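Local coordinates for protein ureidoglycolate hydrolase (Arabidopsis thaliana, PDB 4PXE) that hydrolyses (S)-ureidoglycolate to glyoxylate, ammonium and carbon dioxide with two manganese ions per subunit, in the last step of plant purine breakdown, at residues V41-K46 with I175-S180. Numbering follows the deposited sequence.
Sequences VLYTDK and IEAARS
Tyr-43 and Ala-177 bring the two backbones together, their CA atoms 6.1 Å apart. Residues 41-44 form a type II beta turn that leads into helix 45-60, and 175-180 is the end of the short helix 174-180; the contact joins these two elements of the M20-family fold, away from the manganese and substrate sites. Tyr-43 takes the third position of the turn with a positive phi. Its CG lies beside the backbone N and anti to the carbonyl carbon (chi1 -62°), which sends the ring across to the helix. There the ring lies against the Ala-177 to Ala-178 backbone: Ala-178 CA makes a CH-pi contact 3.7 Å from the ring centroid of Tyr-43, 16° off the normal. Two methyls add to this: Tyr-43 CE2 is 3.6 Å from Ala-178 CB, which lies over the rim of the same face as Ala-178 CA, and Tyr-43 CD2 is 3.8 Å from Ala-177 CB. Leu-42 CD1 sits over the centre of the opposite face, so the aromatic plane is sandwiched between its own neighbour and the helix. At the far end of the ring the hydroxyl of the buried Tyr-43 is hydrogen-bonded with Val-70 O.

The turn is tied by Val-41 O, which accepts from both Thr-44 N and Thr-44 OG1; Thr-44 is the N-cap of helix 45-60, although its bond to Asp-47 N is weak. On the helix side, Ala-177 O lies 3.6 Å from Tyr-43 CB and accepts a 2.7 Å hydrogen bond from Ser-180 OG, tilted 24° from the carbonyl plane.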
loop_
_atom_site.group_PDB
_atom_site.type_symbol
_atom_site.label_atom_id
_atom_site.label_comp_id
_atom_site.label_asym_id
_atom_site.label_seq_id
_atom_site.Cartn_x
_atom_site.Cartn_y
_atom_site.Cartn_z
ATOM N N VAL A 41 -2.490 -16.478 5.788
ATOM C CA VAL A 41 -3.167 -15.607 6.726
ATOM C C VAL A 41 -4.417 -16.246 7.315
ATOM O O VAL A 41 -5.158 -16.957 6.621
ATOM C CB VAL A 41 -3.514 -14.271 6.022
ATOM C CG1 VAL A 41 -4.229 -13.331 6.968
ATOM C CG2 VAL A 41 -2.240 -13.632 5.488
ATOM N N LEU A 42 -4.607 -16.004 8.612
ATOM C CA LEU A 42 -5.772 -16.440 9.375
ATOM C C LEU A 42 -7.083 -16.402 8.591
ATOM O O LEU A 42 -7.452 -15.359 8.054
ATOM C CB LEU A 42 -5.899 -15.571 10.633
ATOM C CG LEU A 42 -7.143 -15.720 11.507
ATOM C CD1 LEU A 42 -7.263 -17.151 12.012
ATOM C CD2 LEU A 42 -7.071 -14.756 12.662
ATOM N N TYR A 43 -7.743 -17.564 8.537
ATOM C CA TYR A 43 -9.087 -17.773 7.971
ATOM C C TYR A 43 -9.205 -17.700 6.444
ATOM O O TYR A 43 -10.303 -17.831 5.906
ATOM C CB TYR A 43 -10.142 -16.860 8.622
ATOM C CG TYR A 43 -10.386 -17.048 10.108
ATOM C CD1 TYR A 43 -10.323 -18.304 10.708
ATOM C CD2 TYR A 43 -10.707 -15.959 10.909
ATOM C CE1 TYR A 43 -10.564 -18.456 12.072
ATOM C CE2 TYR A 43 -10.945 -16.092 12.258
ATOM C CZ TYR A 43 -10.882 -17.344 12.844
ATOM O OH TYR A 43 -11.119 -17.451 14.200
ATOM N N THR A 44 -8.098 -17.485 5.736
ATOM C CA THR A 44 -8.128 -17.564 4.284
ATOM C C THR A 44 -8.198 -19.015 3.819
ATOM O O THR A 44 -8.056 -19.946 4.615
ATOM C CB THR A 44 -6.891 -16.920 3.658
ATOM O OG1 THR A 44 -5.725 -17.632 4.099
ATOM C CG2 THR A 44 -6.783 -15.443 4.065
ATOM N N ASP A 45 -8.404 -19.200 2.518
ATOM C CA ASP A 45 -8.450 -20.538 1.934
ATOM C C ASP A 45 -7.169 -21.347 2.186
ATOM O O ASP A 45 -7.236 -22.540 2.496
ATOM C CB ASP A 45 -8.807 -20.488 0.439
ATOM C CG ASP A 45 -7.752 -19.794 -0.402
ATOM O OD1 ASP A 45 -7.026 -18.921 0.122
ATOM O OD2 ASP A 45 -7.655 -20.121 -1.606
ATOM N N LYS A 46 -6.013 -20.695 2.077
ATOM C CA LYS A 46 -4.740 -21.366 2.357
ATOM C C LYS A 46 -4.653 -21.821 3.816
ATOM O O LYS A 46 -4.153 -22.912 4.098
ATOM C CB LYS A 46 -3.554 -20.452 2.016
ATOM C CG LYS A 46 -3.546 -19.923 0.580
ATOM C CD LYS A 46 -3.705 -21.054 -0.425
ATOM C CE LYS A 46 -3.593 -20.542 -1.861
ATOM N NZ LYS A 46 -4.630 -19.528 -2.171
ATOM N N ILE A 175 -15.860 -11.759 12.877
ATOM C CA ILE A 175 -16.950 -12.724 12.829
ATOM C C ILE A 175 -17.182 -13.262 11.416
ATOM O O ILE A 175 -17.330 -14.470 11.227
ATOM C CB ILE A 175 -18.254 -12.124 13.387
ATOM C CG1 ILE A 175 -18.092 -11.809 14.871
ATOM C CG2 ILE A 175 -19.419 -13.079 13.181
ATOM C CD1 ILE A 175 -17.482 -12.931 15.664
ATOM N N GLU A 176 -17.204 -12.372 10.427
ATOM C CA GLU A 176 -17.401 -12.790 9.044
ATOM C C GLU A 176 -16.246 -13.665 8.566
ATOM O O GLU A 176 -16.461 -14.692 7.925
ATOM C CB GLU A 176 -17.566 -11.586 8.115
ATOM C CG GLU A 176 -17.703 -11.975 6.652
ATOM C CD GLU A 176 -17.826 -10.776 5.726
ATOM O OE1 GLU A 176 -18.189 -9.680 6.209
ATOM O OE2 GLU A 176 -17.558 -10.929 4.513
ATOM N N ALA A 177 -15.020 -13.252 8.876
ATOM C CA ALA A 177 -13.844 -14.029 8.495
ATOM C C ALA A 177 -13.879 -15.424 9.122
ATOM O O ALA A 177 -13.666 -16.422 8.436
ATOM C CB ALA A 177 -12.572 -13.294 8.898
ATOM N N ALA A 178 -14.147 -15.488 10.421
ATOM C CA ALA A 178 -14.251 -16.769 11.118
ATOM C C ALA A 178 -15.339 -17.643 10.498
ATOM O O ALA A 178 -15.142 -18.842 10.289
ATOM C CB ALA A 178 -14.517 -16.555 12.597
ATOM N N ARG A 179 -16.485 -17.039 10.200
ATOM C CA ARG A 179 -17.602 -17.768 9.604
ATOM C C ARG A 179 -17.236 -18.387 8.257
ATOM O O ARG A 179 -17.591 -19.533 7.974
ATOM C CB ARG A 179 -18.819 -16.847 9.446
ATOM C CG ARG A 179 -20.015 -17.505 8.764
ATOM C CD ARG A 179 -20.504 -16.702 7.559
ATOM N NE ARG A 179 -20.421 -17.478 6.322
ATOM C CZ ARG A 179 -19.731 -17.110 5.245
ATOM N NH1 ARG A 179 -19.062 -15.962 5.235
ATOM N NH2 ARG A 179 -19.713 -17.890 4.170
ATOM N N SER A 180 -16.514 -17.638 7.430
ATOM C CA SER A 180 -16.146 -18.117 6.101
ATOM C C SER A 180 -15.215 -19.326 6.189
ATOM O O SER A 180 -15.197 -20.170 5.292
ATOM C CB SER A 180 -15.489 -17.005 5.280
ATOM O OG SER A 180 -14.205 -16.687 5.789
#